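Local coordinates for protein alkaline serine protease AL20 (Nesterenkonia abyssinica, PDB 3CP7) that probably hydrolyses peptide bonds as a secreted, thermostable alkaline serine protease of the trypsin-like fold, at residues A[162-174]-A[185-199]. Residues are numbered along the deposited sequence; the frame is centred on the assembly and turned at random.
Sequences CNMTGGSSGGPWF and STNSYGYTFLPNVMF. With FMT (formic acid), chain C.
Asn187 points its amide into the turn from Ser168 to Gly171 and is held at both ends. Its OD1 takes the indole N-H of Trp173, NE1 to OD1 2.7 Å, a bent bond of 137° at the hydrogen. OD1 lies close to the ring plane, while the amide plane is turned 61° from the indole. On the other side Asn187 ND2 gives a straighter bond, 2.9 Å, to Ser168 O. Gly171 N reaches that same oxygen from the opposite face of its carbonyl. The two bonds fix the rotation of the amide. Ser185 CB lies over the rim of one face of the Trp173 indole, 3.4 Å above its plane, with Thr186 O over the same face. Met198 runs out with CG anti to its backbone N (chi1 178°), then bends twice. Its CB meets Cys162 CB at 3.6 Å, beside the disulfide to Cys144, and its CE ends near Ser168 OG. Backbone bonds also join Gly170 N to Asn187 O and Asn187 N to Gly171 O. Ser169, probably the nucleophile of a triad with His41 and Asp91, has OG 2.7 Å from formate O2. Gly167 N donates to the same oxygen and Ser169 N does so weakly, as in this family's oxyanion hole. Asn187 thus ties down the Ser168-Gly171 turn, consistent with a second-shell role in placing Ser169.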
loop_
_atom_site.group_PDB
_atom_site.type_symbol
_atom_site.label_atom_id
_atom_site.label_comp_id
_atom_site.label_asym_id
_atom_site.label_seq_id
_atom_site.Cartn_x
_atom_site.Cartn_y
_atom_site.Cartn_z
ATOM N N CYS A 162 -7.883 19.209 -22.068
ATOM C CA CYS A 162 -8.015 19.824 -20.752
ATOM C C CYS A 162 -6.940 20.853 -20.510
ATOM O O CYS A 162 -5.758 20.551 -20.637
ATOM C CB CYS A 162 -7.907 18.744 -19.671
ATOM S SG CYS A 162 -8.221 19.341 -18.007
ATOM N N ASN A 163 -7.351 22.052 -20.125
ATOM C CA ASN A 163 -6.416 23.152 -19.922
ATOM C C ASN A 163 -6.000 23.363 -18.461
ATOM O O ASN A 163 -5.298 24.316 -18.162
ATOM C CB ASN A 163 -6.979 24.457 -20.524
ATOM C CG ASN A 163 -8.182 24.974 -19.764
ATOM O OD1 ASN A 163 -8.710 24.304 -18.881
ATOM N ND2 ASN A 163 -8.628 26.177 -20.113
ATOM N N MET A 164 -6.421 22.469 -17.556
ATOM C CA MET A 164 -6.110 22.657 -16.136
ATOM C C MET A 164 -4.625 22.460 -15.836
ATOM O O MET A 164 -3.971 21.617 -16.450
ATOM C CB MET A 164 -6.959 21.745 -15.242
ATOM C CG MET A 164 -8.431 22.129 -15.228
ATOM S SD MET A 164 -9.392 21.330 -13.916
ATOM C CE MET A 164 -9.514 19.634 -14.512
ATOM N N THR A 165 -4.142 23.232 -14.864
ATOM C CA THR A 165 -2.724 23.359 -14.529
ATOM C C THR A 165 -2.410 22.675 -13.191
ATOM O O THR A 165 -3.299 22.091 -12.563
ATOM C CB THR A 165 -2.322 24.865 -14.446
ATOM O OG1 THR A 165 -3.146 25.516 -13.463
ATOM C CG2 THR A 165 -2.479 25.564 -15.793
ATOM N N GLY A 166 -1.159 22.762 -12.746
ATOM C CA GLY A 166 -0.727 22.172 -11.476
ATOM C C GLY A 166 -1.681 22.559 -10.359
ATOM O O GLY A 166 -2.115 23.706 -10.286
ATOM N N GLY A 167 -2.007 21.585 -9.507
ATOM C CA GLY A 167 -3.009 21.729 -8.453
ATOM C C GLY A 167 -4.238 20.906 -8.789
ATOM O O GLY A 167 -4.983 20.496 -7.887
ATOM N N SER A 168 -4.472 20.682 -10.080
ATOM C CA SER A 168 -5.614 19.879 -10.522
ATOM C C SER A 168 -5.370 18.378 -10.353
ATOM O O SER A 168 -6.324 17.588 -10.368
ATOM C CB SER A 168 -6.013 20.205 -11.973
ATOM O OG SER A 168 -4.962 19.887 -12.881
ATOM N N SER A 169 -4.109 17.976 -10.196
ATOM C CA SER A 169 -3.804 16.557 -10.046
ATOM C C SER A 169 -4.596 15.966 -8.908
ATOM O O SER A 169 -4.780 16.605 -7.867
ATOM C CB SER A 169 -2.331 16.337 -9.752
ATOM O OG SER A 169 -1.525 16.644 -10.873
ATOM N N GLY A 170 -5.026 14.726 -9.100
ATOM C CA GLY A 170 -5.816 14.030 -8.104
ATOM C C GLY A 170 -7.298 14.264 -8.262
ATOM O O GLY A 170 -8.091 13.535 -7.679
ATOM N N GLY A 171 -7.677 15.282 -9.032
ATOM C CA GLY A 171 -9.096 15.564 -9.273
ATOM C C GLY A 171 -9.765 14.439 -10.037
ATOM O O GLY A 171 -9.115 13.709 -10.774
ATOM N N PRO A 172 -11.071 14.255 -9.829
ATOM C CA PRO A 172 -11.768 13.100 -10.386
ATOM C C PRO A 172 -12.094 13.211 -11.872
ATOM O O PRO A 172 -12.398 14.307 -12.368
ATOM C CB PRO A 172 -13.070 13.065 -9.585
ATOM C CG PRO A 172 -13.316 14.513 -9.247
ATOM C CD PRO A 172 -11.947 15.085 -8.978
ATOM N N TRP A 173 -12.035 12.075 -12.563
ATOM C CA TRP A 173 -12.670 11.928 -13.874
ATOM C C TRP A 173 -13.959 11.155 -13.666
ATOM O O TRP A 173 -13.937 10.026 -13.178
ATOM C CB TRP A 173 -11.799 11.105 -14.810
ATOM C CG TRP A 173 -10.572 11.767 -15.339
ATOM C CD1 TRP A 173 -9.850 12.794 -14.768
ATOM C CD2 TRP A 173 -9.872 11.397 -16.535
ATOM N NE1 TRP A 173 -8.770 13.109 -15.574
ATOM C CE2 TRP A 173 -8.753 12.254 -16.646
ATOM C CE3 TRP A 173 -10.093 10.426 -17.529
ATOM C CZ2 TRP A 173 -7.856 12.172 -17.718
ATOM C CZ3 TRP A 173 -9.196 10.339 -18.586
ATOM C CH2 TRP A 173 -8.093 11.204 -18.672
ATOM N N PHE A 174 -15.079 11.761 -14.046
ATOM C CA PHE A 174 -16.371 11.081 -13.987
ATOM C C PHE A 174 -16.791 10.660 -15.380
ATOM O O PHE A 174 -16.665 11.435 -16.338
ATOM C CB PHE A 174 -17.444 12.000 -13.399
ATOM C CG PHE A 174 -17.135 12.481 -12.015
ATOM C CD1 PHE A 174 -16.903 13.824 -11.759
ATOM C CD2 PHE A 174 -17.090 11.577 -10.962
ATOM C CE1 PHE A 174 -16.628 14.258 -10.460
ATOM C CE2 PHE A 174 -16.801 12.004 -9.662
ATOM C CZ PHE A 174 -16.581 13.343 -9.411
ATOM N N SER A 185 -11.242 7.659 -13.221
ATOM C CA SER A 185 -9.809 7.960 -13.277
ATOM C C SER A 185 -9.563 9.189 -12.418
ATOM O O SER A 185 -10.454 9.640 -11.664
ATOM C CB SER A 185 -9.292 8.146 -14.719
ATOM O OG SER A 185 -7.872 8.231 -14.728
ATOM N N THR A 186 -8.358 9.726 -12.541
ATOM C CA THR A 186 -7.927 10.850 -11.758
ATOM C C THR A 186 -6.996 11.689 -12.662
ATOM O O THR A 186 -6.316 11.126 -13.540
ATOM C CB THR A 186 -7.262 10.170 -10.540
ATOM O OG1 THR A 186 -8.043 10.215 -9.323
ATOM C CG2 THR A 186 -5.715 10.066 -10.507
ATOM N N ASN A 187 -6.995 13.013 -12.494
ATOM C CA ASN A 187 -5.997 13.843 -13.179
ATOM C C ASN A 187 -4.612 13.460 -12.704
ATOM O O ASN A 187 -4.346 13.516 -11.507
ATOM C CB ASN A 187 -6.193 15.332 -12.880
ATOM C CG ASN A 187 -7.548 15.855 -13.334
ATOM O OD1 ASN A 187 -8.063 15.474 -14.393
ATOM N ND2 ASN A 187 -8.138 16.738 -12.525
ATOM N N SER A 188 -3.720 13.102 -13.623
ATOM C CA SER A 188 -2.384 12.668 -13.229
ATOM C C SER A 188 -1.223 13.501 -13.783
ATOM O O SER A 188 -0.374 13.953 -13.008
ATOM C CB SER A 188 -2.199 11.181 -13.546
ATOM O OG SER A 188 -0.838 10.788 -13.462
ATOM N N TYR A 189 -1.178 13.718 -15.096
ATOM C CA TYR A 189 -0.030 14.393 -15.680
ATOM C C TYR A 189 -0.323 14.877 -17.082
ATOM O O TYR A 189 -1.316 14.481 -17.691
ATOM C CB TYR A 189 1.185 13.442 -15.695
ATOM C CG TYR A 189 1.086 12.330 -16.710
ATOM C CD1 TYR A 189 0.520 11.102 -16.381
ATOM C CD2 TYR A 189 1.580 12.499 -18.005
ATOM C CE1 TYR A 189 0.423 10.072 -17.317
ATOM C CE2 TYR A 189 1.484 11.494 -18.952
ATOM C CZ TYR A 189 0.923 10.268 -18.598
ATOM O OH TYR A 189 0.812 9.243 -19.520
ATOM N N GLY A 190 0.547 15.757 -17.578
ATOM C CA GLY A 190 0.607 16.054 -19.011
ATOM C C GLY A 190 2.017 15.821 -19.523
ATOM O O GLY A 190 2.924 15.459 -18.752
ATOM N N TYR A 191 2.191 16.017 -20.829
ATOM C CA TYR A 191 3.518 16.009 -21.427
ATOM C C TYR A 191 3.910 17.417 -21.823
ATOM O O TYR A 191 3.082 18.188 -22.303
ATOM C CB TYR A 191 3.547 15.131 -22.677
ATOM C CG TYR A 191 3.321 13.664 -22.421
ATOM C CD1 TYR A 191 4.261 12.897 -21.748
ATOM C CD2 TYR A 191 2.178 13.032 -22.906
ATOM C CE1 TYR A 191 4.048 11.530 -21.522
ATOM C CE2 TYR A 191 1.957 11.672 -22.692
ATOM C CZ TYR A 191 2.893 10.926 -21.987
ATOM O OH TYR A 191 2.694 9.579 -21.764
ATOM N N THR A 192 5.193 17.734 -21.667
ATOM C CA THR A 192 5.700 19.060 -22.022
ATOM C C THR A 192 5.430 19.419 -23.489
ATOM O O THR A 192 5.227 20.592 -23.806
ATOM C CB THR A 192 7.216 19.150 -21.783
ATOM O OG1 THR A 192 7.850 18.030 -22.410
ATOM C CG2 THR A 192 7.521 19.140 -20.289
ATOM N N PHE A 193 5.410 18.420 -24.370
ATOM C CA PHE A 193 5.213 18.660 -25.809
ATOM C C PHE A 193 3.746 18.773 -26.212
ATOM O O PHE A 193 3.435 19.092 -27.356
ATOM C CB PHE A 193 5.882 17.551 -26.637
ATOM C CG PHE A 193 5.346 16.172 -26.357
ATOM C CD1 PHE A 193 6.000 15.326 -25.478
ATOM C CD2 PHE A 193 4.195 15.710 -26.987
ATOM C CE1 PHE A 193 5.516 14.059 -25.210
ATOM C CE2 PHE A 193 3.696 14.451 -26.718
ATOM C CZ PHE A 193 4.349 13.621 -25.828
ATOM N N LEU A 194 2.839 18.507 -25.279
ATOM C CA LEU A 194 1.429 18.385 -25.624
ATOM C C LEU A 194 0.581 19.292 -24.737
ATOM O O LEU A 194 0.047 18.850 -23.725
ATOM C CB LEU A 194 1.004 16.913 -25.520
ATOM C CG LEU A 194 -0.360 16.478 -26.060
ATOM C CD1 LEU A 194 -0.522 16.787 -27.555
ATOM C CD2 LEU A 194 -0.599 15.005 -25.781
ATOM N N PRO A 195 0.475 20.585 -25.094
ATOM C CA PRO A 195 -0.357 21.462 -24.265
ATOM C C PRO A 195 -1.822 21.034 -24.226
ATOM O O PRO A 195 -2.332 20.439 -25.179
ATOM C CB PRO A 195 -0.221 22.842 -24.926
ATOM C CG PRO A 195 0.456 22.625 -26.226
ATOM C CD PRO A 195 1.123 21.291 -26.215
ATOM N N ASN A 196 -2.464 21.323 -23.100
ATOM C CA ASN A 196 -3.915 21.158 -22.964
ATOM C C ASN A 196 -4.446 19.733 -23.165
ATOM O O ASN A 196 -5.556 19.539 -23.674
ATOM C CB ASN A 196 -4.658 22.128 -23.897
ATOM C CG ASN A 196 -4.348 23.574 -23.594
ATOM O OD1 ASN A 196 -4.349 24.418 -24.492
ATOM N ND2 ASN A 196 -4.058 23.870 -22.340
ATOM N N VAL A 197 -3.655 18.736 -22.772
ATOM C CA VAL A 197 -4.150 17.365 -22.675
ATOM C C VAL A 197 -3.794 16.836 -21.289
ATOM O O VAL A 197 -2.650 16.923 -20.855
ATOM C CB VAL A 197 -3.594 16.447 -23.797
ATOM C CG1 VAL A 197 -4.142 15.024 -23.663
ATOM C CG2 VAL A 197 -3.957 16.999 -25.178
ATOM N N MET A 198 -4.802 16.323 -20.584
ATOM C CA MET A 198 -4.609 15.725 -19.265
ATOM C C MET A 198 -4.669 14.209 -19.370
ATOM O O MET A 198 -5.597 13.656 -19.970
ATOM C CB MET A 198 -5.702 16.195 -18.316
ATOM C CG MET A 198 -5.612 15.569 -16.915
ATOM S SD MET A 198 -4.301 16.281 -15.910
ATOM C CE MET A 198 -5.045 17.885 -15.558
ATOM N N PHE A 199 -3.684 13.538 -18.774
ATOM C CA PHE A 199 -3.676 12.088 -18.724
ATOM C C PHE A 199 -4.076 11.590 -17.361
ATOM O O PHE A 199 -3.751 12.196 -16.333
ATOM C CB PHE A 199 -2.315 11.528 -19.161
ATOM C CG PHE A 199 -2.025 11.809 -20.599
ATOM C CD1 PHE A 199 -1.440 13.008 -20.974
ATOM C CD2 PHE A 199 -2.419 10.911 -21.586
ATOM C CE1 PHE A 199 -1.214 13.306 -22.326
ATOM C CE2 PHE A 199 -2.203 11.198 -22.945
ATOM C CZ PHE A 199 -1.607 12.395 -23.311
HETATM C C FMT C . -0.122 18.901 -9.013
HETATM O O1 FMT C . 0.574 17.873 -8.958
HETATM O O2 FMT C . -0.993 19.073 -9.869
#